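Local coordinates for protein ebony (Drosophila melanogaster, PDB 6DYM) that probably couples beta-alanine to biogenic amines such as dopamine and histamine, with this C-terminal domain acting as the atypical condensation domain of a nonribosomal peptide synthetase, at residues A[23-28]-A[42-47]; A[97-102]-A[195-200]; A[106-111]-A[158-163]. All coordinates share one frame; numbering follows the deposited sequence.

Interaction 1: residues A[23-28]-A[42-47]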
ATOM      1  N   ALA A  23      -0.647   4.947  12.306  1.00 44.77           N
ATOM      2  CA  ALA A  23       0.109   4.081  13.204  1.00 43.59           C
ATOM      3  C   ALA A  23       0.977   3.098  12.427  1.00 49.61           C
ATOM      4  O   ALA A  23       2.123   2.837  12.811  1.00 53.84           O
ATOM      5  CB  ALA A  23      -0.842   3.331  14.134  1.00 44.16           C
ATOM      6  N   SER A  24       0.452   2.552  11.327  1.00 43.51           N
ATOM      7  CA  SER A  24       1.178   1.519  10.598  1.00 50.87           C
ATOM      8  C   SER A  24       2.372   2.084   9.841  1.00 49.89           C
ATOM      9  O   SER A  24       3.367   1.375   9.644  1.00 48.42           O
ATOM     10  CB  SER A  24       0.234   0.791   9.640  1.00 44.40           C
ATOM     11  OG  SER A  24       0.942   0.196   8.569  1.00 57.29           O
ATOM     12  N   PHE A  25       2.307   3.344   9.409  1.00 46.93           N
ATOM     13  CA  PHE A  25       3.378   3.919   8.602  1.00 53.81           C
ATOM     14  C   PHE A  25       4.318   4.806   9.409  1.00 54.08           C
ATOM     15  O   PHE A  25       5.535   4.606   9.362  1.00 49.25           O
ATOM     16  CB  PHE A  25       2.807   4.719   7.419  1.00 50.08           C
ATOM     17  CG  PHE A  25       2.050   3.884   6.417  1.00 55.23           C
ATOM     18  CD1 PHE A  25       2.052   2.497   6.488  1.00 60.77           C
ATOM     19  CD2 PHE A  25       1.343   4.492   5.391  1.00 60.15           C
ATOM     20  CE1 PHE A  25       1.350   1.733   5.565  1.00 54.99           C
ATOM     21  CE2 PHE A  25       0.641   3.733   4.462  1.00 63.01           C
ATOM     22  CZ  PHE A  25       0.645   2.352   4.551  1.00 53.92           C
ATOM     23  N   TYR A  26       3.777   5.773  10.152  1.00 54.61           N
ATOM     24  CA  TYR A  26       4.596   6.805  10.783  1.00 57.97           C
ATOM     25  C   TYR A  26       5.689   6.190  11.645  1.00 58.94           C
ATOM     26  O   TYR A  26       5.404   5.384  12.537  1.00 53.80           O
ATOM     27  CB  TYR A  26       3.725   7.733  11.626  1.00 57.18           C
ATOM     28  CG  TYR A  26       4.524   8.717  12.444  1.00 59.83           C
ATOM     29  CD1 TYR A  26       5.055   9.860  11.860  1.00 58.06           C
ATOM     30  CD2 TYR A  26       4.755   8.501  13.797  1.00 58.43           C
ATOM     31  CE1 TYR A  26       5.792  10.764  12.604  1.00 59.42           C
ATOM     32  CE2 TYR A  26       5.492   9.396  14.547  1.00 58.55           C
ATOM     33  CZ  TYR A  26       6.006  10.526  13.947  1.00 62.26           C
ATOM     34  OH  TYR A  26       6.739  11.420  14.694  1.00 70.03           O
ATOM     35  N   ASN A  27       6.940   6.577  11.362  1.00 60.57           N
ATOM     36  CA  ASN A  27       8.152   6.037  11.976  1.00 61.87           C
ATOM     37  C   ASN A  27       8.421   4.608  11.512  1.00 60.77           C
ATOM     38  O   ASN A  27       9.579   4.227  11.311  1.00 71.27           O
ATOM     39  CB  ASN A  27       8.069   6.090  13.505  1.00 59.30           C
ATOM     40  CG  ASN A  27       8.520   7.421  14.070  1.00 62.26           C
ATOM     41  OD1 ASN A  27       9.173   8.217  13.392  1.00 59.77           O
ATOM     42  ND2 ASN A  27       8.167   7.673  15.323  1.00 68.38           N
ATOM     43  N   LYS A  28       7.365   3.810  11.327  1.00 56.87           N
ATOM     44  CA  LYS A  28       7.523   2.403  10.968  1.00 58.35           C
ATOM     45  C   LYS A  28       8.003   2.208   9.533  1.00 54.08           C
ATOM     46  O   LYS A  28       8.718   1.236   9.265  1.00 58.86           O
ATOM     47  CB  LYS A  28       6.202   1.643  11.146  1.00 49.97           C
ATOM     48  CG  LYS A  28       5.408   1.895  12.448  1.00 57.23           C
ATOM     49  CD  LYS A  28       6.263   2.183  13.679  1.00 57.12           C
ATOM     50  CE  LYS A  28       5.454   2.946  14.738  1.00 66.33           C
ATOM     51  NZ  LYS A  28       4.541   3.955  14.115  1.00 61.97           N
ATOM     52  N   THR A  42       0.536  14.019  10.241  1.00 45.32           N
ATOM     53  CA  THR A  42      -0.464  14.677   9.410  1.00 45.68           C
ATOM     54  C   THR A  42      -0.135  14.580   7.927  1.00 41.72           C
ATOM     55  O   THR A  42      -1.028  14.770   7.096  1.00 41.51           O
ATOM     56  CB  THR A  42      -0.624  16.148   9.817  1.00 44.18           C
ATOM     57  OG1 THR A  42       0.595  16.860   9.562  1.00 45.33           O
ATOM     58  CG2 THR A  42      -0.979  16.253  11.294  1.00 40.07           C
ATOM     59  N   ASP A  43       1.118  14.284   7.573  1.00 41.45           N
ATOM     60  CA  ASP A  43       1.449  14.085   6.165  1.00 41.42           C
ATOM     61  C   ASP A  43       0.673  12.909   5.587  1.00 34.60           C
ATOM     62  O   ASP A  43       0.225  12.953   4.435  1.00 42.51           O
ATOM     63  CB  ASP A  43       2.954  13.876   5.998  1.00 41.68           C
ATOM     64  CG  ASP A  43       3.770  15.048   6.523  1.00 50.95           C
ATOM     65  OD1 ASP A  43       3.334  16.204   6.334  1.00 50.23           O
ATOM     66  OD2 ASP A  43       4.850  14.818   7.115  1.00 50.84           O
ATOM     67  N   TYR A  44       0.486  11.851   6.378  1.00 41.40           N
ATOM     68  CA  TYR A  44      -0.300  10.713   5.914  1.00 42.87           C
ATOM     69  C   TYR A  44      -1.793  11.022   5.937  1.00 39.63           C
ATOM     70  O   TYR A  44      -2.506  10.742   4.968  1.00 38.67           O
ATOM     71  CB  TYR A  44       0.003   9.483   6.768  1.00 37.64           C
ATOM     72  CG  TYR A  44       1.450   9.045   6.752  1.00 49.52           C
ATOM     73  CD1 TYR A  44       1.975   8.339   5.673  1.00 45.58           C
ATOM     74  CD2 TYR A  44       2.290   9.331   7.821  1.00 50.86           C
ATOM     75  CE1 TYR A  44       3.301   7.932   5.663  1.00 40.43           C
ATOM     76  CE2 TYR A  44       3.612   8.932   7.819  1.00 54.81           C
ATOM     77  CZ  TYR A  44       4.113   8.233   6.740  1.00 51.69           C
ATOM     78  OH  TYR A  44       5.431   7.836   6.749  1.00 51.25           O
ATOM     79  N   SER A  45      -2.284  11.599   7.036  1.00 42.38           N
ATOM     80  CA  SER A  45      -3.715  11.858   7.146  1.00 42.52           C
ATOM     81  C   SER A  45      -4.179  12.916   6.150  1.00 39.88           C
ATOM     82  O   SER A  45      -5.316  12.847   5.667  1.00 36.15           O
ATOM     83  CB  SER A  45      -4.070  12.266   8.577  1.00 35.85           C
ATOM     84  OG  SER A  45      -3.403  13.456   8.957  1.00 40.43           O
ATOM     85  N   ASP A  46      -3.319  13.889   5.823  1.00 34.26           N
ATOM     86  CA  ASP A  46      -3.685  14.889   4.826  1.00 32.97           C
ATOM     87  C   ASP A  46      -3.933  14.244   3.469  1.00 43.00           C
ATOM     88  O   ASP A  46      -4.893  14.596   2.772  1.00 41.87           O
ATOM     89  CB  ASP A  46      -2.592  15.955   4.711  1.00 47.44           C
ATOM     90  CG  ASP A  46      -2.602  16.939   5.874  1.00 50.16           C
ATOM     91  OD1 ASP A  46      -3.471  16.820   6.766  1.00 50.22           O
ATOM     92  OD2 ASP A  46      -1.727  17.830   5.902  1.00 52.54           O
ATOM     93  N   ILE A  47      -3.076  13.297   3.078  1.00 40.43           N
ATOM     94  CA  ILE A  47      -3.256  12.604   1.803  1.00 36.38           C
ATOM     95  C   ILE A  47      -4.554  11.802   1.816  1.00 39.35           C
ATOM     96  O   ILE A  47      -5.333  11.830   0.855  1.00 31.71           O
ATOM     97  CB  ILE A  47      -2.041  11.707   1.502  1.00 34.09           C
ATOM     98  CG1 ILE A  47      -0.831  12.555   1.096  1.00 43.47           C
ATOM     99  CG2 ILE A  47      -2.374  10.698   0.416  1.00 36.74           C
ATOM    100  CD1 ILE A  47       0.504  11.846   1.273  1.00 45.84           C
TER

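Interaction 2: residues A[97-102]-A[195-200]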
ATOM      1  N   PHE A  97       6.549   9.061  -3.056  1.00 23.11           N
ATOM      2  CA  PHE A  97       5.669   8.778  -4.185  1.00 25.67           C
ATOM      3  C   PHE A  97       6.398   8.895  -5.519  1.00 26.10           C
ATOM      4  O   PHE A  97       6.093   8.147  -6.454  1.00 27.01           O
ATOM      5  CB  PHE A  97       4.456   9.704  -4.153  1.00 26.83           C
ATOM      6  CG  PHE A  97       3.430   9.304  -3.136  1.00 32.91           C
ATOM      7  CD1 PHE A  97       2.394   8.451  -3.476  1.00 39.24           C
ATOM      8  CD2 PHE A  97       3.512   9.765  -1.834  1.00 39.33           C
ATOM      9  CE1 PHE A  97       1.450   8.075  -2.535  1.00 47.34           C
ATOM     10  CE2 PHE A  97       2.570   9.393  -0.888  1.00 44.90           C
ATOM     11  CZ  PHE A  97       1.538   8.545  -1.240  1.00 43.12           C
ATOM     12  N   GLU A  98       7.360   9.814  -5.632  1.00 22.90           N
ATOM     13  CA  GLU A  98       8.125   9.893  -6.872  1.00 21.65           C
ATOM     14  C   GLU A  98       9.006   8.662  -7.046  1.00 24.42           C
ATOM     15  O   GLU A  98       9.167   8.161  -8.165  1.00 23.25           O
ATOM     16  CB  GLU A  98       8.956  11.174  -6.898  1.00 27.96           C
ATOM     17  CG  GLU A  98       8.115  12.439  -7.028  1.00 31.37           C
ATOM     18  CD  GLU A  98       8.951  13.691  -7.232  1.00 40.71           C
ATOM     19  OE1 GLU A  98      10.189  13.621  -7.082  1.00 38.05           O
ATOM     20  OE2 GLU A  98       8.365  14.752  -7.536  1.00 47.75           O
ATOM     21  N   PHE A  99       9.575   8.150  -5.949  1.00 23.20           N
ATOM     22  CA  PHE A  99      10.362   6.923  -6.032  1.00 20.29           C
ATOM     23  C   PHE A  99       9.493   5.734  -6.423  1.00 24.32           C
ATOM     24  O   PHE A  99       9.916   4.884  -7.216  1.00 21.54           O
ATOM     25  CB  PHE A  99      11.061   6.654  -4.699  1.00 24.19           C
ATOM     26  CG  PHE A  99      11.721   5.300  -4.617  1.00 22.81           C
ATOM     27  CD1 PHE A  99      12.717   4.943  -5.515  1.00 23.14           C
ATOM     28  CD2 PHE A  99      11.357   4.390  -3.633  1.00 24.81           C
ATOM     29  CE1 PHE A  99      13.334   3.704  -5.443  1.00 25.21           C
ATOM     30  CE2 PHE A  99      11.968   3.148  -3.556  1.00 24.27           C
ATOM     31  CZ  PHE A  99      12.959   2.806  -4.465  1.00 23.64           C
ATOM     32  N   LEU A 100       8.278   5.647  -5.871  1.00 22.17           N
ATOM     33  CA  LEU A 100       7.384   4.558  -6.254  1.00 23.88           C
ATOM     34  C   LEU A 100       7.004   4.653  -7.730  1.00 25.16           C
ATOM     35  O   LEU A 100       6.933   3.633  -8.425  1.00 21.99           O
ATOM     36  CB  LEU A 100       6.141   4.559  -5.364  1.00 21.09           C
ATOM     37  CG  LEU A 100       6.415   4.316  -3.871  1.00 22.21           C
ATOM     38  CD1 LEU A 100       5.133   4.384  -3.055  1.00 30.94           C
ATOM     39  CD2 LEU A 100       7.125   2.993  -3.655  1.00 22.58           C
ATOM     40  N   GLU A 101       6.774   5.867  -8.235  1.00 22.34           N
ATOM     41  CA  GLU A 101       6.514   6.011  -9.667  1.00 22.92           C
ATOM     42  C   GLU A 101       7.751   5.655 -10.486  1.00 21.54           C
ATOM     43  O   GLU A 101       7.637   5.070 -11.569  1.00 23.12           O
ATOM     44  CB  GLU A 101       6.035   7.429  -9.978  1.00 25.31           C
ATOM     45  CG  GLU A 101       5.733   7.696 -11.461  1.00 23.25           C
ATOM     46  CD  GLU A 101       4.619   6.820 -12.025  1.00 29.17           C
ATOM     47  OE1 GLU A 101       4.514   6.729 -13.269  1.00 28.71           O
ATOM     48  OE2 GLU A 101       3.850   6.217 -11.238  1.00 28.83           O
ATOM     49  N   PHE A 102       8.942   5.985  -9.973  1.00 20.78           N
ATOM     50  CA  PHE A 102      10.184   5.552 -10.611  1.00 18.09           C
ATOM     51  C   PHE A 102      10.213   4.036 -10.775  1.00 28.53           C
ATOM     52  O   PHE A 102      10.611   3.522 -11.830  1.00 18.93           O
ATOM     53  CB  PHE A 102      11.372   6.053  -9.777  1.00 20.05           C
ATOM     54  CG  PHE A 102      12.705   5.437 -10.136  1.00 24.72           C
ATOM     55  CD1 PHE A 102      13.547   6.053 -11.057  1.00 18.21           C
ATOM     56  CD2 PHE A 102      13.144   4.278  -9.503  1.00 26.63           C
ATOM     57  CE1 PHE A 102      14.782   5.507 -11.369  1.00 20.96           C
ATOM     58  CE2 PHE A 102      14.383   3.723  -9.812  1.00 25.75           C
ATOM     59  CZ  PHE A 102      15.204   4.341 -10.745  1.00 23.22           C
ATOM     60  N   ARG A 195      20.724  11.294  -2.921  1.00 28.85           N
ATOM     61  CA  ARG A 195      20.071  10.007  -2.743  1.00 34.65           C
ATOM     62  C   ARG A 195      19.308  10.024  -1.426  1.00 34.54           C
ATOM     63  O   ARG A 195      19.908   9.809  -0.363  1.00 33.65           O
ATOM     64  CB  ARG A 195      21.087   8.861  -2.780  1.00 31.18           C
ATOM     65  CG  ARG A 195      21.968   8.909  -4.026  1.00 34.12           C
ATOM     66  CD  ARG A 195      23.025   7.807  -4.064  1.00 42.09           C
ATOM     67  NE  ARG A 195      24.087   8.018  -3.085  1.00 43.88           N
ATOM     68  CZ  ARG A 195      24.443   7.130  -2.161  1.00 56.97           C
ATOM     69  NH1 ARG A 195      23.830   5.953  -2.089  1.00 46.88           N
ATOM     70  NH2 ARG A 195      25.422   7.414  -1.308  1.00 51.99           N
ATOM     71  N   PRO A 196      17.998  10.286  -1.440  1.00 29.05           N
ATOM     72  CA  PRO A 196      17.269  10.487  -0.173  1.00 30.11           C
ATOM     73  C   PRO A 196      17.265   9.273   0.738  1.00 31.20           C
ATOM     74  O   PRO A 196      17.172   9.437   1.962  1.00 30.10           O
ATOM     75  CB  PRO A 196      15.850  10.850  -0.638  1.00 29.77           C
ATOM     76  CG  PRO A 196      15.756  10.355  -2.051  1.00 32.48           C
ATOM     77  CD  PRO A 196      17.140  10.469  -2.621  1.00 31.68           C
ATOM     78  N   PHE A 197      17.354   8.059   0.188  1.00 26.36           N
ATOM     79  CA  PHE A 197      17.501   6.845   0.984  1.00 30.07           C
ATOM     80  C   PHE A 197      18.935   6.324   0.970  1.00 35.32           C
ATOM     81  O   PHE A 197      19.161   5.129   1.187  1.00 28.74           O
ATOM     82  CB  PHE A 197      16.533   5.762   0.499  1.00 25.55           C
ATOM     83  CG  PHE A 197      15.224   6.299  -0.019  1.00 24.98           C
ATOM     84  CD1 PHE A 197      14.332   6.935   0.833  1.00 29.74           C
ATOM     85  CD2 PHE A 197      14.885   6.168  -1.359  1.00 27.17           C
ATOM     86  CE1 PHE A 197      13.126   7.439   0.361  1.00 25.99           C
ATOM     87  CE2 PHE A 197      13.676   6.672  -1.841  1.00 28.68           C
ATOM     88  CZ  PHE A 197      12.799   7.310  -0.978  1.00 26.50           C
ATOM     89  N   GLY A 198      19.912   7.209   0.734  1.00 31.35           N
ATOM     90  CA  GLY A 198      21.287   6.767   0.543  1.00 28.24           C
ATOM     91  C   GLY A 198      21.907   6.122   1.767  1.00 31.96           C
ATOM     92  O   GLY A 198      22.804   5.284   1.642  1.00 37.36           O
ATOM     93  N   ASP A 199      21.443   6.493   2.962  1.00 29.27           N
ATOM     94  CA  ASP A 199      21.953   5.894   4.191  1.00 32.44           C
ATOM     95  C   ASP A 199      21.369   4.513   4.478  1.00 38.65           C
ATOM     96  O   ASP A 199      21.794   3.871   5.446  1.00 39.26           O
ATOM     97  CB  ASP A 199      21.674   6.817   5.383  1.00 38.86           C
ATOM     98  CG  ASP A 199      22.519   8.082   5.356  1.00 49.75           C
ATOM     99  OD1 ASP A 199      23.673   8.028   4.876  1.00 45.25           O
ATOM    100  OD2 ASP A 199      22.028   9.133   5.818  1.00 50.28           O
ATOM    101  N   ALA A 200      20.412   4.042   3.681  1.00 31.22           N
ATOM    102  CA  ALA A 200      19.837   2.727   3.914  1.00 29.05           C
ATOM    103  C   ALA A 200      20.851   1.636   3.568  1.00 32.26           C
ATOM    104  O   ALA A 200      21.710   1.828   2.705  1.00 30.32           O
ATOM    105  CB  ALA A 200      18.566   2.547   3.086  1.00 27.77           C
TER

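Interaction 3: residues A[106-111]-A[158-163]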
ATOM      1  N   PRO A 106       7.534   2.846 -15.515  1.00 24.16           N
ATOM      2  CA  PRO A 106       8.006   2.168 -16.737  1.00 26.88           C
ATOM      3  C   PRO A 106       7.434   0.775 -16.918  1.00 28.81           C
ATOM      4  O   PRO A 106       7.146   0.365 -18.049  1.00 28.92           O
ATOM      5  CB  PRO A 106       9.532   2.135 -16.545  1.00 26.34           C
ATOM      6  CG  PRO A 106       9.821   3.304 -15.656  1.00 22.34           C
ATOM      7  CD  PRO A 106       8.644   3.420 -14.731  1.00 20.59           C
ATOM      8  N   ILE A 107       7.255   0.032 -15.827  1.00 25.18           N
ATOM      9  CA  ILE A 107       6.714  -1.318 -15.926  1.00 26.53           C
ATOM     10  C   ILE A 107       5.218  -1.276 -16.220  1.00 23.63           C
ATOM     11  O   ILE A 107       4.731  -1.948 -17.138  1.00 22.25           O
ATOM     12  CB  ILE A 107       7.013  -2.099 -14.634  1.00 25.07           C
ATOM     13  CG1 ILE A 107       8.525  -2.288 -14.469  1.00 31.39           C
ATOM     14  CG2 ILE A 107       6.259  -3.410 -14.631  1.00 24.54           C
ATOM     15  CD1 ILE A 107       8.940  -2.853 -13.122  1.00 25.25           C
ATOM     16  N   ARG A 108       4.474  -0.483 -15.446  1.00 17.07           N
ATOM     17  CA  ARG A 108       3.023  -0.401 -15.601  1.00 23.37           C
ATOM     18  C   ARG A 108       2.624  -0.016 -17.022  1.00 25.60           C
ATOM     19  O   ARG A 108       1.708  -0.610 -17.605  1.00 23.45           O
ATOM     20  CB  ARG A 108       2.454   0.610 -14.605  1.00 20.59           C
ATOM     21  CG  ARG A 108       0.984   0.945 -14.824  1.00 24.58           C
ATOM     22  CD  ARG A 108       0.596   2.210 -14.071  1.00 24.32           C
ATOM     23  NE  ARG A 108       1.260   3.386 -14.626  1.00 27.13           N
ATOM     24  CZ  ARG A 108       1.998   4.236 -13.921  1.00 27.77           C
ATOM     25  NH1 ARG A 108       2.176   4.045 -12.619  1.00 31.96           N
ATOM     26  NH2 ARG A 108       2.561   5.279 -14.518  1.00 24.54           N
ATOM     27  N   ASP A 109       3.285   0.987 -17.592  1.00 25.37           N
ATOM     28  CA  ASP A 109       2.812   1.557 -18.845  1.00 28.37           C
ATOM     29  C   ASP A 109       3.378   0.876 -20.081  1.00 28.26           C
ATOM     30  O   ASP A 109       2.909   1.159 -21.190  1.00 27.84           O
ATOM     31  CB  ASP A 109       3.115   3.059 -18.876  1.00 26.91           C
ATOM     32  CG  ASP A 109       2.353   3.813 -17.800  1.00 30.54           C
ATOM     33  OD1 ASP A 109       1.340   3.263 -17.322  1.00 26.41           O
ATOM     34  OD2 ASP A 109       2.754   4.936 -17.429  1.00 29.50           O
ATOM     35  N   ASN A 110       4.338  -0.039 -19.928  1.00 21.35           N
ATOM     36  CA  ASN A 110       4.938  -0.696 -21.077  1.00 27.22           C
ATOM     37  C   ASN A 110       4.829  -2.211 -21.074  1.00 31.11           C
ATOM     38  O   ASN A 110       4.997  -2.817 -22.138  1.00 31.49           O
ATOM     39  CB  ASN A 110       6.421  -0.315 -21.197  1.00 23.93           C
ATOM     40  CG  ASN A 110       6.608   1.161 -21.432  1.00 28.99           C
ATOM     41  OD1 ASN A 110       6.388   1.654 -22.540  1.00 36.46           O
ATOM     42  ND2 ASN A 110       7.002   1.883 -20.391  1.00 25.08           N
ATOM     43  N   TYR A 111       4.553  -2.842 -19.930  1.00 20.52           N
ATOM     44  CA  TYR A 111       4.485  -4.295 -19.856  1.00 21.82           C
ATOM     45  C   TYR A 111       3.160  -4.840 -19.350  1.00 25.82           C
ATOM     46  O   TYR A 111       2.877  -6.020 -19.580  1.00 29.71           O
ATOM     47  CB  TYR A 111       5.607  -4.839 -18.958  1.00 22.95           C
ATOM     48  CG  TYR A 111       6.968  -4.791 -19.608  1.00 31.21           C
ATOM     49  CD1 TYR A 111       7.917  -3.857 -19.211  1.00 31.83           C
ATOM     50  CD2 TYR A 111       7.300  -5.672 -20.635  1.00 34.77           C
ATOM     51  CE1 TYR A 111       9.169  -3.808 -19.813  1.00 32.05           C
ATOM     52  CE2 TYR A 111       8.544  -5.629 -21.241  1.00 36.44           C
ATOM     53  CZ  TYR A 111       9.475  -4.698 -20.824  1.00 35.33           C
ATOM     54  OH  TYR A 111      10.713  -4.660 -21.422  1.00 36.37           O
ATOM     55  N   GLY A 158      -5.108  -8.278 -13.025  1.00 24.69           N
ATOM     56  CA  GLY A 158      -4.135  -8.661 -12.019  1.00 27.04           C
ATOM     57  C   GLY A 158      -3.996  -7.600 -10.952  1.00 25.09           C
ATOM     58  O   GLY A 158      -4.618  -6.536 -11.011  1.00 24.61           O
ATOM     59  N   ILE A 159      -3.149  -7.913  -9.972  1.00 24.19           N
ATOM     60  CA  ILE A 159      -2.883  -7.049  -8.828  1.00 24.02           C
ATOM     61  C   ILE A 159      -1.438  -6.569  -8.898  1.00 22.40           C
ATOM     62  O   ILE A 159      -0.517  -7.362  -9.129  1.00 20.33           O
ATOM     63  CB  ILE A 159      -3.156  -7.783  -7.500  1.00 21.90           C
ATOM     64  CG1 ILE A 159      -4.625  -8.207  -7.426  1.00 21.51           C
ATOM     65  CG2 ILE A 159      -2.786  -6.903  -6.319  1.00 20.58           C
ATOM     66  CD1 ILE A 159      -4.926  -9.149  -6.305  1.00 36.32           C
ATOM     67  N   PHE A 160      -1.243  -5.277  -8.651  1.00 22.65           N
ATOM     68  CA  PHE A 160       0.022  -4.583  -8.862  1.00 19.84           C
ATOM     69  C   PHE A 160       0.368  -3.813  -7.596  1.00 21.30           C
ATOM     70  O   PHE A 160      -0.478  -3.084  -7.069  1.00 22.10           O
ATOM     71  CB  PHE A 160      -0.126  -3.640 -10.061  1.00 18.91           C
ATOM     72  CG  PHE A 160       1.135  -2.965 -10.498  1.00 19.68           C
ATOM     73  CD1 PHE A 160       2.232  -3.702 -10.903  1.00 23.76           C
ATOM     74  CD2 PHE A 160       1.200  -1.578 -10.563  1.00 28.40           C
ATOM     75  CE1 PHE A 160       3.387  -3.066 -11.338  1.00 24.08           C
ATOM     76  CE2 PHE A 160       2.347  -0.939 -10.994  1.00 23.88           C
ATOM     77  CZ  PHE A 160       3.444  -1.688 -11.381  1.00 21.78           C
ATOM     78  N   THR A 161       1.596  -3.976  -7.101  1.00 22.38           N
ATOM     79  CA  THR A 161       1.996  -3.271  -5.887  1.00 29.19           C
ATOM     80  C   THR A 161       3.518  -3.234  -5.783  1.00 31.01           C
ATOM     81  O   THR A 161       4.212  -4.101  -6.324  1.00 26.69           O
ATOM     82  CB  THR A 161       1.389  -3.924  -4.634  1.00 31.11           C
ATOM     83  OG1 THR A 161       1.773  -3.186  -3.466  1.00 30.82           O
ATOM     84  CG2 THR A 161       1.846  -5.372  -4.490  1.00 30.91           C
ATOM     85  N   THR A 162       4.029  -2.204  -5.101  1.00 20.31           N
ATOM     86  CA  THR A 162       5.440  -2.133  -4.726  1.00 23.21           C
ATOM     87  C   THR A 162       5.554  -2.402  -3.233  1.00 22.79           C
ATOM     88  O   THR A 162       4.971  -1.675  -2.422  1.00 22.59           O
ATOM     89  CB  THR A 162       6.061  -0.776  -5.060  1.00 25.08           C
ATOM     90  OG1 THR A 162       5.894  -0.499  -6.450  1.00 23.47           O
ATOM     91  CG2 THR A 162       7.553  -0.779  -4.743  1.00 21.02           C
ATOM     92  N   ASN A 163       6.304  -3.432  -2.873  1.00 21.80           N
ATOM     93  CA  ASN A 163       6.452  -3.823  -1.480  1.00 25.57           C
ATOM     94  C   ASN A 163       7.801  -3.341  -0.969  1.00 20.60           C
ATOM     95  O   ASN A 163       8.846  -3.653  -1.553  1.00 20.34           O
ATOM     96  CB  ASN A 163       6.288  -5.332  -1.332  1.00 16.79           C
ATOM     97  CG  ASN A 163       4.854  -5.755  -1.527  1.00 22.46           C
ATOM     98  OD1 ASN A 163       3.954  -5.226  -0.878  1.00 24.12           O
ATOM     99  ND2 ASN A 163       4.624  -6.681  -2.444  1.00 21.24           N
TER

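Interaction 1: residues A[23-28]-A[42-47]
Where helix 14-25 runs out and helix 41-58 has just begun, Phe25 and Tyr26 close on the ring of Tyr44, illustrating how one aromatic side chain can join two helices that follow each other in the chain. Phe25 makes the larger share of the contact, and it does so in two ways. Its CB sits above one face of Tyr44, 4.0 Å from the ring centroid and 23° off the normal, a CH-pi contact displaced toward the CE1 rim. Further out, the phenyl ring presents an edge to the same tyrosine in an offset edge-to-face pair, with planes at 64° and with Phe25 CD2 3.9 Å from Tyr44 CD1. The backbone sets CB over the tyrosine; chi1 of -65°, CG anti to the carbonyl carbon, then swings the phenyl ring so that its CD2 edge meets Tyr44 CD1.

The strand order 1-2-3-4-5-7-6 and the pair of helices between the first two strands match the GNAT acetyltransferase fold, and this contact joins the two members of that pair. Tyr26, the first residue to leave helical geometry, meets the other rim of the ring: its CA lies 3.8 Å from Tyr44 CE2, and its CB is at 4.0 Å from that same CE2. Its own ring has Tyr44 CE2 near its plane, at the edge. Tyr44 is buried, touching Val39 in the preceding loop and Leu93 of helix 93-111, yet its hydroxyl is not left without a partner, since OH is hydrogen-bonded to the carboxylate of Glu32 in the connection between the two helices.

Interaction 2: residues A[97-102]-A[195-200]
A buried meeting of two phenylalanines, Phe99 and Phe197, ties the middle of helix 93-111 to the long loop between strands 178-184 and 205-212. It is one of several ring contacts joining helix and loop, with Phe102 edge-to-face on Tyr188 another, and exemplifies long-range linkage: 93 residues separate the closest ends of the segments, and their nearest CA atoms, those of Phe99 and Pro196, are still 9.7 Å apart. One corner of Phe197 does the touching. Its CE2 stands over a face of Phe99, toward the rim, 3.7 Å from Phe99 CG and equally far from Phe99 CD2. The same CE2 comes within 3.9 Å of Phe99 CB, which lies near the plane of the Phe197 ring, at its edge. With centroids 5.2 Å apart and planes at 59°, the pair is neither a parallel stack nor an edge-to-face contact.

Phe99 extends toward the loop with CG anti to its backbone N (chi1 171°). Phe197 belongs to two consecutive type I turns, Arg195 to Gly198 and Phe197 to Ala200, closed by the bonds of Gly198 N to Arg195 O and of Ala200 N to Phe197 O. Pro196 CG covers a face of the Phe197 ring, while Tyr188 and Leu31 also touch Phe99. No hydrogen bond crosses between the segments, so their attachment here rests on the shape and burial of apolar rings, while the turn closures and bonds to Asn186 help hold the loop.

Interaction 3: residues A[106-111]-A[158-163]
The ring of Phe160, on strand 158-163, points its outer rim at helix 93-111, where two successive residues receive it. Arg108 CB is the closer, 3.9 Å from Phe160 CE2. Further round the rim, Ile107 CG2 lies at a looser 4.4 Å from Phe160 CE1. Both come obliquely from the same side of the ring plane, one near CE2 and one near CE1. Phe160 reaches across because its CG is anti to the backbone N (chi1 -174°), and Ile119, Leu112, Val208 and Trp210 also touch it.

Only the base of Arg108 takes part in this apolar contact. The chain bends at chi3, and the guanidinium turns back to grip Asp109 side-on: Arg108 NE to Asp109 OD1 at 2.7 Å and Arg108 NH2 to Asp109 OD2 at 2.9 Å. Both nitrogens approach from above the carboxylate plane. Each partner has a second charge, since Arg108 also pairs with Glu101 and Asp109 with Arg82. One shell further out, the backbone bond from Asn110 N to Pro106 O is weak, but the side chain of Asn110 reinforces it, ND2 meeting Pro106 O at 2.8 Å in the carbonyl plane, on a lone pair.

On the sheet side, Phe160 is fixed by backbone bonds to Leu120 and Ser122 of the parallel strand 119-127, the neighbouring strand of the GNAT-like core. Ile159, the residue before it, packs on helix 133-153 instead, so the strand has a helix on each side. The chemistry changes along one arginine: its CB, with Ile107 CG2, packs on the phenyl ring, whereas its charged end, paired with Asp109 and Glu101, probably has its movement limited.

How the interactions relate
Interactions 2 and 3 use successive lengths of helix 93-111, meeting through the salt bridge from Glu101 to Arg108, and interaction 3 is nested within the chain loop that interaction 2 closes. Interaction 1 lies on another pair of helices and only packs against this one, as where Ile47 meets Phe97; from interaction 3 it is separated by about 24 Å between centres, across the middle of the domain. Burial differs too: both touching residues of interaction 2 are buried, whereas the other two contacts are partly so. All three cross on apolar contacts built around aromatic rings, but a salt-bridge network flanks the helix-to-sheet contact, and a tyrosine hydroxyl bonded to a carboxylate the helix-to-helix one.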